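PDB 2WTM: EST1E from Clostridium proteoclasticum, which hydrolyses ester bonds as a promiscuous feruloyl esterase, probably releasing ferulic acid from plant cell-wall material in the rumen. Local coordinates for residues Pro191-His196 and Glu239-Phe244; Asp198-Val203 and Asp226-Asp231; Leu29-His34 and Ala88-Ala93; Leu13-Asp18 and Leu60-Tyr65. All coordinates share one frame; numbering follows the deposited sequence.

Contact 1 (Pro191-His196 and Glu239-Phe244)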
loop_
_atom_site.group_PDB
_atom_site.type_symbol
_atom_site.label_atom_id
_atom_site.label_comp_id
_atom_site.label_asym_id
_atom_site.label_seq_id
_atom_site.Cartn_x
_atom_site.Cartn_y
_atom_site.Cartn_z
ATOM N N PRO A 191 4.543 20.284 12.917
ATOM C CA PRO A 191 5.230 19.862 14.088
ATOM C C PRO A 191 5.151 18.365 14.391
ATOM O O PRO A 191 4.068 17.777 14.305
ATOM C CB PRO A 191 4.549 20.638 15.227
ATOM C CG PRO A 191 4.030 21.851 14.507
ATOM C CD PRO A 191 3.501 21.263 13.228
ATOM N N VAL A 192 6.306 17.836 14.766
ATOM C CA VAL A 192 6.502 16.462 15.166
ATOM C C VAL A 192 7.180 16.334 16.533
ATOM O O VAL A 192 8.142 17.066 16.816
ATOM C CB VAL A 192 7.348 15.706 14.083
ATOM C CG1 VAL A 192 7.535 14.298 14.439
ATOM C CG2 VAL A 192 6.725 15.878 12.754
ATOM N N LEU A 193 6.660 15.404 17.368
ATOM C CA LEU A 193 7.342 15.001 18.595
ATOM C C LEU A 193 7.659 13.537 18.547
ATOM O O LEU A 193 6.737 12.696 18.532
ATOM C CB LEU A 193 6.508 15.252 19.840
ATOM C CG LEU A 193 7.024 14.721 21.166
ATOM C CD1 LEU A 193 8.185 15.575 21.673
ATOM C CD2 LEU A 193 5.930 14.740 22.258
ATOM N N ILE A 194 8.952 13.221 18.459
ATOM C CA ILE A 194 9.369 11.808 18.604
ATOM C C ILE A 194 9.818 11.582 20.009
ATOM O O ILE A 194 10.605 12.391 20.545
ATOM C CB ILE A 194 10.472 11.374 17.611
ATOM C CG1 ILE A 194 9.924 11.453 16.204
ATOM C CG2 ILE A 194 10.907 9.972 17.934
ATOM C CD1 ILE A 194 11.016 11.163 15.173
ATOM N N VAL A 195 9.305 10.525 20.617
ATOM C CA VAL A 195 9.768 10.064 21.958
ATOM C C VAL A 195 10.414 8.709 21.801
ATOM O O VAL A 195 9.942 7.889 20.977
ATOM C CB VAL A 195 8.556 9.973 22.927
ATOM C CG1 VAL A 195 9.083 9.637 24.335
ATOM C CG2 VAL A 195 7.797 11.241 22.904
ATOM N N HIS A 196 11.532 8.423 22.503
ATOM C CA HIS A 196 12.172 7.149 22.392
ATOM C C HIS A 196 13.084 6.923 23.579
ATOM O O HIS A 196 13.790 7.854 23.978
ATOM C CB HIS A 196 13.016 7.138 21.087
ATOM C CG HIS A 196 13.216 5.799 20.458
ATOM N ND1 HIS A 196 12.918 5.548 19.129
ATOM C CD2 HIS A 196 13.692 4.648 20.951
ATOM C CE1 HIS A 196 13.200 4.300 18.848
ATOM N NE2 HIS A 196 13.658 3.714 19.941
ATOM N N GLU A 239 4.329 13.203 30.109
ATOM C CA GLU A 239 4.614 14.646 30.280
ATOM C C GLU A 239 5.120 15.314 29.000
ATOM O O GLU A 239 4.815 16.468 28.711
ATOM C CB GLU A 239 5.610 14.889 31.427
ATOM C CG GLU A 239 4.968 14.934 32.785
ATOM C CD GLU A 239 3.787 15.925 32.853
ATOM O OE1 GLU A 239 3.947 17.177 32.664
ATOM O OE2 GLU A 239 2.674 15.387 33.035
ATOM N N ALA A 240 5.849 14.554 28.189
ATOM C CA ALA A 240 6.378 15.173 26.970
ATOM C C ALA A 240 5.254 15.404 25.936
ATOM O O ALA A 240 5.172 16.416 25.268
ATOM C CB ALA A 240 7.447 14.309 26.398
ATOM N N VAL A 241 4.375 14.414 25.843
ATOM C CA VAL A 241 3.189 14.490 24.979
ATOM C C VAL A 241 2.299 15.653 25.422
ATOM O O VAL A 241 1.866 16.456 24.630
ATOM C CB VAL A 241 2.407 13.151 25.028
ATOM C CG1 VAL A 241 1.010 13.269 24.428
ATOM C CG2 VAL A 241 3.226 12.029 24.331
ATOM N N LYS A 242 2.101 15.763 26.722
ATOM C CA LYS A 242 1.296 16.831 27.286
ATOM C C LYS A 242 1.827 18.215 26.971
ATOM O O LYS A 242 1.096 19.048 26.480
ATOM C CB LYS A 242 1.178 16.621 28.787
ATOM C CG LYS A 242 0.309 17.667 29.469
ATOM C CD LYS A 242 0.508 17.644 31.018
ATOM C CE LYS A 242 -0.667 18.320 31.715
ATOM N NZ LYS A 242 -0.515 18.366 33.233
ATOM N N GLU A 243 3.120 18.446 27.197
ATOM C CA GLU A 243 3.694 19.789 26.969
ATOM C C GLU A 243 3.685 20.192 25.478
ATOM O O GLU A 243 3.293 21.258 25.059
ATOM C CB GLU A 243 5.132 19.837 27.479
ATOM C CG GLU A 243 5.186 19.918 29.049
ATOM C CD GLU A 243 6.604 19.866 29.675
ATOM O OE1 GLU A 243 7.626 20.182 28.957
ATOM O OE2 GLU A 243 6.668 19.500 30.902
ATOM N N PHE A 244 3.965 19.063 24.609
ATOM C CA PHE A 244 3.968 19.359 23.203
ATOM C C PHE A 244 2.598 19.701 22.676
ATOM O O PHE A 244 2.435 20.609 21.853
ATOM C CB PHE A 244 4.603 18.129 22.467
ATOM C CG PHE A 244 4.463 18.158 20.969
ATOM C CD1 PHE A 244 5.330 18.875 20.199
ATOM C CD2 PHE A 244 3.467 17.445 20.348
ATOM C CE1 PHE A 244 5.215 18.856 18.801
ATOM C CE2 PHE A 244 3.315 17.454 18.956
ATOM C CZ PHE A 244 4.231 18.154 18.204
#

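Contact 2 (Asp198-Val203 and Asp226-Asp231). With PO4 (phosphate ion), chain E.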
loop_
_atom_site.group_PDB
_atom_site.type_symbol
_atom_site.label_atom_id
_atom_site.label_comp_id
_atom_site.label_asym_id
_atom_site.label_seq_id
_atom_site.Cartn_x
_atom_site.Cartn_y
_atom_site.Cartn_z
ATOM N N ASP A 198 16.256 5.319 25.417
ATOM C CA ASP A 198 17.599 5.019 24.912
ATOM C C ASP A 198 18.115 3.603 25.233
ATOM O O ASP A 198 19.212 3.261 24.797
ATOM C CB ASP A 198 18.610 6.120 25.278
ATOM C CG ASP A 198 18.918 6.200 26.754
ATOM O OD1 ASP A 198 18.680 5.249 27.516
ATOM O OD2 ASP A 198 19.353 7.310 27.096
ATOM N N GLN A 199 17.367 2.787 25.945
ATOM C CA GLN A 199 17.646 1.388 26.089
ATOM C C GLN A 199 16.563 0.524 25.417
ATOM O O GLN A 199 16.229 -0.554 25.888
ATOM C CB GLN A 199 17.780 1.057 27.574
ATOM C CG GLN A 199 19.001 1.706 28.217
ATOM C CD GLN A 199 20.328 1.060 27.785
ATOM O OE1 GLN A 199 20.334 -0.053 27.253
ATOM N NE2 GLN A 199 21.439 1.733 28.033
ATOM N N ASP A 200 16.014 1.011 24.297
ATOM C CA ASP A 200 14.972 0.299 23.577
ATOM C C ASP A 200 15.590 -0.932 22.938
ATOM O O ASP A 200 16.484 -0.837 22.127
ATOM C CB ASP A 200 14.319 1.234 22.533
ATOM C CG ASP A 200 13.071 0.657 21.863
ATOM O OD1 ASP A 200 13.027 -0.523 21.509
ATOM O OD2 ASP A 200 12.118 1.439 21.691
ATOM N N GLU A 201 15.098 -2.079 23.362
ATOM C CA GLU A 201 15.591 -3.381 22.958
ATOM C C GLU A 201 15.003 -3.853 21.634
ATOM O O GLU A 201 15.329 -4.946 21.168
ATOM C CB GLU A 201 15.180 -4.400 24.068
ATOM C CG GLU A 201 13.601 -4.743 24.277
ATOM C CD GLU A 201 12.753 -3.695 25.042
ATOM O OE1 GLU A 201 13.168 -2.542 25.195
ATOM O OE2 GLU A 201 11.613 -4.041 25.435
ATOM N N ALA A 202 14.032 -3.110 21.119
ATOM C CA ALA A 202 13.206 -3.614 20.015
ATOM C C ALA A 202 13.481 -2.859 18.757
ATOM O O ALA A 202 13.546 -3.466 17.683
ATOM C CB ALA A 202 11.745 -3.514 20.389
ATOM N N VAL A 203 13.576 -1.543 18.861
ATOM C CA VAL A 203 13.866 -0.670 17.707
ATOM C C VAL A 203 14.896 0.356 18.107
ATOM O O VAL A 203 14.787 0.996 19.180
ATOM C CB VAL A 203 12.484 -0.068 17.129
ATOM C CG1 VAL A 203 11.502 -1.197 16.855
ATOM C CG2 VAL A 203 11.852 0.882 18.065
ATOM N N ASP A 226 15.279 3.933 29.367
ATOM C CA ASP A 226 13.980 3.279 29.270
ATOM C C ASP A 226 13.833 2.352 28.050
ATOM O O ASP A 226 14.618 2.429 27.089
ATOM C CB ASP A 226 12.871 4.279 29.334
ATOM C CG ASP A 226 11.663 3.747 30.082
ATOM O OD1 ASP A 226 11.589 2.526 30.361
ATOM O OD2 ASP A 226 10.790 4.565 30.337
ATOM N N THR A 227 12.838 1.485 28.165
ATOM C CA THR A 227 12.619 0.363 27.296
ATOM C C THR A 227 11.628 0.753 26.164
ATOM O O THR A 227 11.136 1.877 26.049
ATOM C CB THR A 227 12.077 -0.808 28.117
ATOM O OG1 THR A 227 10.777 -0.497 28.621
ATOM C CG2 THR A 227 13.007 -1.073 29.343
ATOM N N HIS A 228 11.390 -0.220 25.337
ATOM C CA HIS A 228 10.501 -0.017 24.173
ATOM C C HIS A 228 9.114 0.474 24.548
ATOM O O HIS A 228 8.554 1.297 23.824
ATOM C CB HIS A 228 10.403 -1.321 23.402
ATOM C CG HIS A 228 9.707 -1.201 22.083
ATOM N ND1 HIS A 228 10.017 -0.234 21.154
ATOM C CD2 HIS A 228 8.700 -1.943 21.543
ATOM C CE1 HIS A 228 9.217 -0.371 20.103
ATOM N NE2 HIS A 228 8.407 -1.389 20.318
ATOM N N CYS A 229 8.543 -0.084 25.613
ATOM C CA CYS A 229 7.203 0.324 26.085
ATOM C C CYS A 229 7.236 1.136 27.360
ATOM O O CYS A 229 6.217 1.248 28.074
ATOM C CB CYS A 229 6.281 -0.870 26.280
ATOM S SG CYS A 229 5.884 -1.814 24.807
ATOM N N TYR A 230 8.398 1.710 27.654
ATOM C CA TYR A 230 8.540 2.642 28.768
ATOM C C TYR A 230 8.215 2.006 30.141
ATOM O O TYR A 230 7.370 2.500 30.919
ATOM C CB TYR A 230 7.758 3.935 28.501
ATOM C CG TYR A 230 7.682 4.309 27.043
ATOM C CD1 TYR A 230 8.832 4.653 26.335
ATOM C CD2 TYR A 230 6.490 4.321 26.360
ATOM C CE1 TYR A 230 8.761 5.052 25.007
ATOM C CE2 TYR A 230 6.422 4.712 25.031
ATOM C CZ TYR A 230 7.556 5.031 24.363
ATOM O OH TYR A 230 7.584 5.426 23.032
ATOM N N ASP A 231 8.901 0.917 30.420
ATOM C CA ASP A 231 8.645 0.138 31.651
ATOM C C ASP A 231 9.040 1.011 32.847
ATOM O O ASP A 231 8.382 0.951 33.897
ATOM C CB ASP A 231 9.457 -1.133 31.678
ATOM C CG ASP A 231 9.063 -2.135 30.634
ATOM O OD1 ASP A 231 7.947 -2.107 30.119
ATOM O OD2 ASP A 231 9.880 -3.041 30.399
HETATM P P PO4 E . 5.743 -3.223 18.149
HETATM O O1 PO4 E . 4.836 -2.874 19.325
HETATM O O2 PO4 E . 5.665 -4.732 18.155
HETATM O O3 PO4 E . 7.192 -2.907 18.492
HETATM O O4 PO4 E . 5.380 -2.533 16.803
HETATM O O HOH W 1 11.475 3.232 23.660
HETATM O O HOH W 2 9.559 -2.714 26.968
#

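Contact 3 (Leu29-His34 and Ala88-Ala93)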
loop_
_atom_site.group_PDB
_atom_site.type_symbol
_atom_site.label_atom_id
_atom_site.label_comp_id
_atom_site.label_asym_id
_atom_site.label_seq_id
_atom_site.Cartn_x
_atom_site.Cartn_y
_atom_site.Cartn_z
ATOM N N LEU A 29 -9.033 16.333 18.051
ATOM C CA LEU A 29 -9.131 14.872 18.129
ATOM C C LEU A 29 -7.746 14.294 17.732
ATOM O O LEU A 29 -7.179 14.724 16.712
ATOM C CB LEU A 29 -10.127 14.357 17.135
ATOM C CG LEU A 29 -10.160 12.843 17.010
ATOM C CD1 LEU A 29 -11.006 12.335 18.042
ATOM C CD2 LEU A 29 -10.661 12.364 15.666
ATOM N N CYS A 30 -7.218 13.391 18.541
ATOM C CA CYS A 30 -5.986 12.671 18.180
ATOM C C CYS A 30 -6.299 11.223 17.907
ATOM O O CYS A 30 -6.840 10.505 18.736
ATOM C CB CYS A 30 -4.937 12.777 19.212
ATOM S SG CYS A 30 -3.310 12.148 18.804
ATOM N N ILE A 31 -5.930 10.759 16.698
ATOM C CA ILE A 31 -5.961 9.370 16.315
ATOM C C ILE A 31 -4.701 8.681 16.881
ATOM O O ILE A 31 -3.577 9.177 16.726
ATOM C CB ILE A 31 -6.040 9.219 14.791
ATOM C CG1 ILE A 31 -7.368 9.798 14.258
ATOM C CG2 ILE A 31 -6.013 7.748 14.381
ATOM C CD1 ILE A 31 -7.392 10.063 12.754
ATOM N N ILE A 32 -4.878 7.535 17.509
ATOM C CA ILE A 32 -3.779 6.810 18.186
ATOM C C ILE A 32 -3.733 5.402 17.637
ATOM O O ILE A 32 -4.715 4.646 17.729
ATOM C CB ILE A 32 -3.990 6.712 19.741
ATOM C CG1 ILE A 32 -4.150 8.135 20.277
ATOM C CG2 ILE A 32 -2.780 6.085 20.374
ATOM C CD1 ILE A 32 -4.442 8.150 21.803
ATOM N N ILE A 33 -2.581 5.005 17.130
ATOM C CA ILE A 33 -2.360 3.703 16.513
ATOM C C ILE A 33 -1.285 2.881 17.249
ATOM O O ILE A 33 -0.147 3.312 17.439
ATOM C CB ILE A 33 -1.949 3.830 15.030
ATOM C CG1 ILE A 33 -2.889 4.756 14.250
ATOM C CG2 ILE A 33 -1.818 2.457 14.398
ATOM C CD1 ILE A 33 -4.315 4.330 14.200
ATOM N N HIS A 34 -1.672 1.685 17.706
ATOM C CA HIS A 34 -0.787 0.795 18.413
ATOM C C HIS A 34 0.238 0.092 17.497
ATOM O O HIS A 34 0.208 0.285 16.258
ATOM C CB HIS A 34 -1.667 -0.284 19.034
ATOM C CG HIS A 34 -2.428 -1.047 18.027
ATOM N ND1 HIS A 34 -1.839 -2.081 17.317
ATOM C CD2 HIS A 34 -3.690 -0.940 17.569
ATOM C CE1 HIS A 34 -2.713 -2.535 16.436
ATOM N NE2 HIS A 34 -3.843 -1.868 16.563
ATOM N N ALA A 88 -9.204 5.232 6.486
ATOM C CA ALA A 88 -10.623 5.037 6.841
ATOM C C ALA A 88 -10.953 5.712 8.153
ATOM O O ALA A 88 -12.052 6.281 8.333
ATOM C CB ALA A 88 -10.943 3.617 6.883
ATOM N N VAL A 89 -10.029 5.642 9.088
ATOM C CA VAL A 89 -10.299 6.214 10.402
ATOM C C VAL A 89 -10.252 7.749 10.232
ATOM O O VAL A 89 -11.063 8.477 10.872
ATOM C CB VAL A 89 -9.256 5.716 11.432
ATOM C CG1 VAL A 89 -9.304 6.526 12.723
ATOM C CG2 VAL A 89 -9.390 4.239 11.703
ATOM N N VAL A 90 -9.276 8.303 9.511
ATOM C CA VAL A 90 -9.268 9.754 9.231
ATOM C C VAL A 90 -10.566 10.209 8.513
ATOM O O VAL A 90 -11.191 11.186 8.890
ATOM C CB VAL A 90 -8.084 10.116 8.387
ATOM C CG1 VAL A 90 -8.162 11.640 7.889
ATOM C CG2 VAL A 90 -6.773 9.902 9.076
ATOM N N ASP A 91 -11.057 9.413 7.598
ATOM C CA ASP A 91 -12.291 9.790 6.853
ATOM C C ASP A 91 -13.489 9.802 7.794
ATOM O O ASP A 91 -14.421 10.626 7.605
ATOM C CB ASP A 91 -12.499 8.903 5.604
ATOM C CG ASP A 91 -11.480 9.232 4.500
ATOM O OD1 ASP A 91 -10.840 10.303 4.590
ATOM O OD2 ASP A 91 -11.377 8.366 3.593
ATOM N N TYR A 92 -13.494 8.903 8.752
ATOM C CA TYR A 92 -14.566 8.831 9.765
ATOM C C TYR A 92 -14.474 10.079 10.643
ATOM O O TYR A 92 -15.485 10.763 10.914
ATOM C CB TYR A 92 -14.419 7.564 10.611
ATOM C CG TYR A 92 -15.354 7.536 11.798
ATOM C CD1 TYR A 92 -16.642 7.154 11.615
ATOM C CD2 TYR A 92 -14.935 7.935 13.020
ATOM C CE1 TYR A 92 -17.547 7.174 12.733
ATOM C CE2 TYR A 92 -15.796 7.951 14.113
ATOM C CZ TYR A 92 -17.070 7.585 13.939
ATOM O OH TYR A 92 -17.915 7.605 15.050
ATOM N N ALA A 93 -13.276 10.380 11.115
ATOM C CA ALA A 93 -13.041 11.521 12.011
ATOM C C ALA A 93 -13.416 12.862 11.385
ATOM O O ALA A 93 -13.903 13.781 12.062
ATOM C CB ALA A 93 -11.555 11.530 12.445
#

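Contact 4 (Leu13-Asp18 and Leu60-Tyr65)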
loop_
_atom_site.group_PDB
_atom_site.type_symbol
_atom_site.label_atom_id
_atom_site.label_comp_id
_atom_site.label_asym_id
_atom_site.label_seq_id
_atom_site.Cartn_x
_atom_site.Cartn_y
_atom_site.Cartn_z
ATOM N N LEU A 13 -13.122 -2.278 11.794
ATOM C CA LEU A 13 -12.071 -1.790 12.690
ATOM C C LEU A 13 -12.674 -1.342 14.041
ATOM O O LEU A 13 -13.499 -0.427 14.110
ATOM C CB LEU A 13 -11.320 -0.600 12.017
ATOM C CG LEU A 13 -10.739 -0.907 10.623
ATOM C CD1 LEU A 13 -10.304 0.407 10.120
ATOM C CD2 LEU A 13 -9.676 -1.910 10.748
ATOM N N ASN A 14 -12.277 -2.053 15.070
ATOM C CA ASN A 14 -12.671 -1.682 16.436
ATOM C C ASN A 14 -12.028 -0.331 16.807
ATOM O O ASN A 14 -10.830 -0.172 16.671
ATOM C CB ASN A 14 -12.192 -2.695 17.399
ATOM C CG ASN A 14 -12.650 -2.396 18.844
ATOM O OD1 ASN A 14 -13.867 -2.244 19.122
ATOM N ND2 ASN A 14 -11.673 -2.313 19.761
ATOM N N ALA A 15 -12.765 0.545 17.413
ATOM C CA ALA A 15 -12.185 1.829 17.842
ATOM C C ALA A 15 -12.845 2.364 19.095
ATOM O O ALA A 15 -14.028 2.070 19.339
ATOM C CB ALA A 15 -12.321 2.791 16.755
ATOM N N TYR A 16 -12.108 3.189 19.826
ATOM C CA TYR A 16 -12.602 3.757 21.091
ATOM C C TYR A 16 -12.540 5.256 20.927
ATOM O O TYR A 16 -11.446 5.794 20.682
ATOM C CB TYR A 16 -11.710 3.350 22.299
ATOM C CG TYR A 16 -11.588 1.837 22.452
ATOM C CD1 TYR A 16 -12.560 1.105 23.141
ATOM C CD2 TYR A 16 -10.523 1.156 21.934
ATOM C CE1 TYR A 16 -12.444 -0.261 23.288
ATOM C CE2 TYR A 16 -10.400 -0.207 22.059
ATOM C CZ TYR A 16 -11.373 -0.918 22.731
ATOM O OH TYR A 16 -11.249 -2.271 22.908
ATOM N N LEU A 17 -13.668 5.946 21.097
ATOM C CA LEU A 17 -13.691 7.386 21.114
ATOM C C LEU A 17 -13.812 7.826 22.570
ATOM O O LEU A 17 -14.773 7.418 23.268
ATOM C CB LEU A 17 -14.894 7.889 20.310
ATOM C CG LEU A 17 -15.116 9.399 20.293
ATOM C CD1 LEU A 17 -13.943 10.214 19.753
ATOM C CD2 LEU A 17 -16.410 9.671 19.468
ATOM N N ASP A 18 -12.854 8.624 23.026
ATOM C CA ASP A 18 -12.894 9.179 24.388
ATOM C C ASP A 18 -12.851 10.655 24.317
ATOM O O ASP A 18 -12.014 11.259 23.637
ATOM C CB ASP A 18 -11.744 8.693 25.223
ATOM C CG ASP A 18 -11.869 7.244 25.592
ATOM O OD1 ASP A 18 -12.525 6.899 26.631
ATOM O OD2 ASP A 18 -11.334 6.421 24.825
ATOM N N LEU A 60 -9.150 8.935 19.429
ATOM C CA LEU A 60 -9.762 7.829 18.712
ATOM C C LEU A 60 -8.663 6.823 18.588
ATOM O O LEU A 60 -7.742 6.956 17.747
ATOM C CB LEU A 60 -10.352 8.257 17.359
ATOM C CG LEU A 60 -11.135 7.279 16.463
ATOM C CD1 LEU A 60 -12.347 6.741 17.249
ATOM C CD2 LEU A 60 -11.544 7.987 15.244
ATOM N N ARG A 61 -8.704 5.825 19.468
ATOM C CA ARG A 61 -7.836 4.698 19.426
ATOM C C ARG A 61 -8.412 3.668 18.475
ATOM O O ARG A 61 -9.563 3.263 18.636
ATOM C CB ARG A 61 -7.622 4.076 20.820
ATOM C CG ARG A 61 -6.909 4.933 21.869
ATOM C CD ARG A 61 -7.003 4.325 23.236
ATOM N NE ARG A 61 -8.375 4.409 23.747
ATOM C CZ ARG A 61 -8.874 3.585 24.643
ATOM N NH1 ARG A 61 -8.164 2.581 25.044
ATOM N NH2 ARG A 61 -10.091 3.778 25.173
ATOM N N ALA A 62 -7.651 3.202 17.464
ATOM C CA ALA A 62 -8.192 2.234 16.494
ATOM C C ALA A 62 -7.303 1.009 16.453
ATOM O O ALA A 62 -6.044 1.141 16.351
ATOM C CB ALA A 62 -8.198 2.897 15.091
ATOM N N ASP A 63 -7.908 -0.165 16.532
ATOM C CA ASP A 63 -7.249 -1.425 16.364
ATOM C C ASP A 63 -7.128 -1.652 14.821
ATOM O O ASP A 63 -8.104 -1.562 14.071
ATOM C CB ASP A 63 -8.052 -2.573 16.969
ATOM C CG ASP A 63 -8.028 -2.582 18.476
ATOM O OD1 ASP A 63 -7.074 -2.009 19.048
ATOM O OD2 ASP A 63 -8.959 -3.246 19.043
ATOM N N MET A 64 -5.918 -1.904 14.373
ATOM C CA MET A 64 -5.655 -2.130 12.973
ATOM C C MET A 64 -5.959 -3.535 12.543
ATOM O O MET A 64 -6.206 -4.432 13.325
ATOM C CB MET A 64 -4.165 -1.784 12.696
ATOM C CG MET A 64 -3.781 -0.326 13.116
ATOM S SD MET A 64 -4.452 0.837 11.917
ATOM C CE MET A 64 -6.070 1.278 12.617
ATOM N N TYR A 65 -5.938 -3.760 11.235
ATOM C CA TYR A 65 -6.216 -5.092 10.621
ATOM C C TYR A 65 -5.488 -6.154 11.416
ATOM O O TYR A 65 -4.275 -6.077 11.667
ATOM C CB TYR A 65 -5.705 -5.105 9.158
ATOM C CG TYR A 65 -6.026 -6.375 8.417
ATOM C CD1 TYR A 65 -7.006 -6.379 7.388
ATOM C CD2 TYR A 65 -5.361 -7.540 8.661
ATOM C CE1 TYR A 65 -7.315 -7.542 6.662
ATOM C CE2 TYR A 65 -5.655 -8.730 7.933
ATOM C CZ TYR A 65 -6.648 -8.706 6.986
ATOM O OH TYR A 65 -6.933 -9.784 6.209
HETATM O O HOH W 3 -9.766 6.863 22.866
HETATM O O HOH W 4 -8.844 -3.173 21.880
#

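Contact 1 (Pro191-His196 and Glu239-Phe244)
Helix segment 239-244 runs almost antiparallel to strand 192-196, with 172° between the two short axes and 9.7 Å at their closest approach; no hydrogen bond crosses, and the side chains that meet are apolar. Going along the helix, Ala240 comes first: its carbonyl O lies 3.5 Å from CD2 of Leu193, and that oxygen takes the backbone N-H of Phe244 one turn on, so the methyl rests against a helical hydrogen bond. Val241 follows, offering its CA and CG2 to the same Leu193 CD2. Phe244 then does most of the work. With CG anti to its backbone N (chi1 170°), the ring is laid back along the strand, and Leu193, itself anti to its backbone N, runs past it in the opposite direction. CB of Leu193 therefore sits squarely over one ring face, a CH-pi contact 3.6 Å from the Phe244 ring centroid and only 7° off the normal, while Leu193 CD2 closes on Phe244 CB at 3.6 Å. The far end of the ring reaches Pro191, with Phe244 CZ 3.9 Å from Pro191 CB. Ile129 of strand 125-131 also touches Phe244, and Val221 of strand 218-223 touches Leu193. This is the C-terminal helix 234-249 packed lengthwise on one face of the central, mostly parallel sheet, the layered helix-on-sheet arrangement of the alpha/beta hydrolase fold.

Contact 2 (Asp198-Val203 and Asp226-Asp231)
This is the acid-and-histidine corner of what is probably the Ser-His-Asp catalytic triad, built from two loops that follow neighbouring strands. His228 ND1 donates to the syn lone pair of Asp200 OD2 at 2.7 Å, nearly straight (168°) and in the ring plane, with carboxylate and ring planes 62° apart. The other oxygen, Asp200 OD1, is held in an Asx turn by the backbone N-H groups of Ala202 and Val203, while water 1 joins OD2 to Thr227 O. Ala202 CB lies over one face of the His228 ring in a CH-pi contact, 3.6 Å from its centroid, and Val203 CG2 approaches CE1 obliquely. Glu201, bent at chi2, crosses the histidine at about a right angle, and its OE1 accepts from His228 N at 2.9 Å. Gln199 N donates to Asp226 O at 3.0 Å. At the ring's other nitrogen, His228 NE2 donates to phosphate O3 at 2.7 Å; the ion, probably from the crystallisation liquor, is also bound by Ser108 OG, Phe36 N and Gln109 N. With ND1 and NE2 both donating, the ring is probably protonated here; a neutral His228 held by Asp200 would be suited to take a proton at NE2 from the probable nucleophile Ser108.

Contact 3 (Leu29-His34 and Ala88-Ala93)
Strand 29-33 and helix 88-93 run nearly antiparallel, 161° between their short axes, and pass 10.2 Å apart at the closest. Leu29 stands across from Ala93 and Ile31 across from Val90, so a little under one helical turn matches a two-residue step of the strand. No hydrogen bond crosses; the join is made by apolar side chains. Ile31 does most of it by splitting its branches: Ile31 CG2, anti to the backbone N, meets Val89 CG1 at 3.9 Å as the two side chains slide past each other, whereas the CG1-CD1 arm of Ile31, extended at chi2 (164°), lays CD1 on Val90 CG2 at 3.7 Å and crosses that side chain at about a right angle. Such helix-on-sheet layering is the build of the alpha/beta hydrolase core, and here helix 79-93 lies on a sheet face formed also by strands 58-62 and 99-107: Val89 touches Leu60 and Ala62, and Val90 touches Met104. Near the helix end the fit becomes tight. Leu29, with CG anti to its backbone N (chi1 172°), brings CD2 to 3.4 Å from Ala93 CB, closer than an ordinary methyl-methyl contact, while Ile31 CD1 keeps a looser 4.4 Å from the same Ala93 CB.

Contact 4 (Leu13-Asp18 and Leu60-Tyr65)
Strands 13-18 and 60-62 form an antiparallel pair near one edge of the alpha/beta hydrolase sheet, strand 11-18 lying beside outermost strand 3-8. The tight part is the backbone ladder. Tyr16 and Arg61 make the hydrogen-bonded pair, with Tyr16 N to Arg61 O at 2.8 Å and Arg61 N to Tyr16 O at 3.0 Å, and Asp63 N extends it to Asn14 O. Ala15-Ala62 and Leu17-Leu60 are non-hydrogen-bonded pairs whose side chains share one face, where Leu60 CD1 touches Ala15 CB and Leu17 CB. The other face is polar and takes in two waters. The Arg61 chain bends at chi3 (-70°), so that Tyr16 CB and CG lie over one face of the guanidinium, its plane 27° from the ring's. In its own plane NH2 makes a salt bridge to the syn lone pair of Asp18 OD2 at 2.9 Å, while water 3 accepts from Arg61 NE and lies within reach of Asp18 OD2 and Tyr16 O; Ser40 O takes NH1. Water 4 joins Tyr16 OH, which also meets Lys69 NZ, to Asp63 OD2, whose partner OD1 is held by Ser40 OG. Asn14 ND2 reaches Asp63 OD2 at 3.0 Å from above the carboxylate plane.

Contacts 1, 3 and 4 all build on the same mixed eight-stranded sheet, and contact 2 sits in the loops that follow strands 192-197 and 218-223. Contacts 3 and 4 lie close, centres about 8 Å apart, and interlock along the chain: strand 27-33 neighbours strand 58-62, probably with hydrogen bonds from Leu60 N to Cys30 O and Ile32 N to Leu60 O. Contact 2 is nested within the loop closed by contact 1, and His196 NE2 probably bonds Val203 O between them. Contacts 2 and 3, centres about 25 Å apart, flank the chain's centre; the loops with the probable acid and histidine come late in the chain, whereas contacts 3 and 4 belong to the earlier strands.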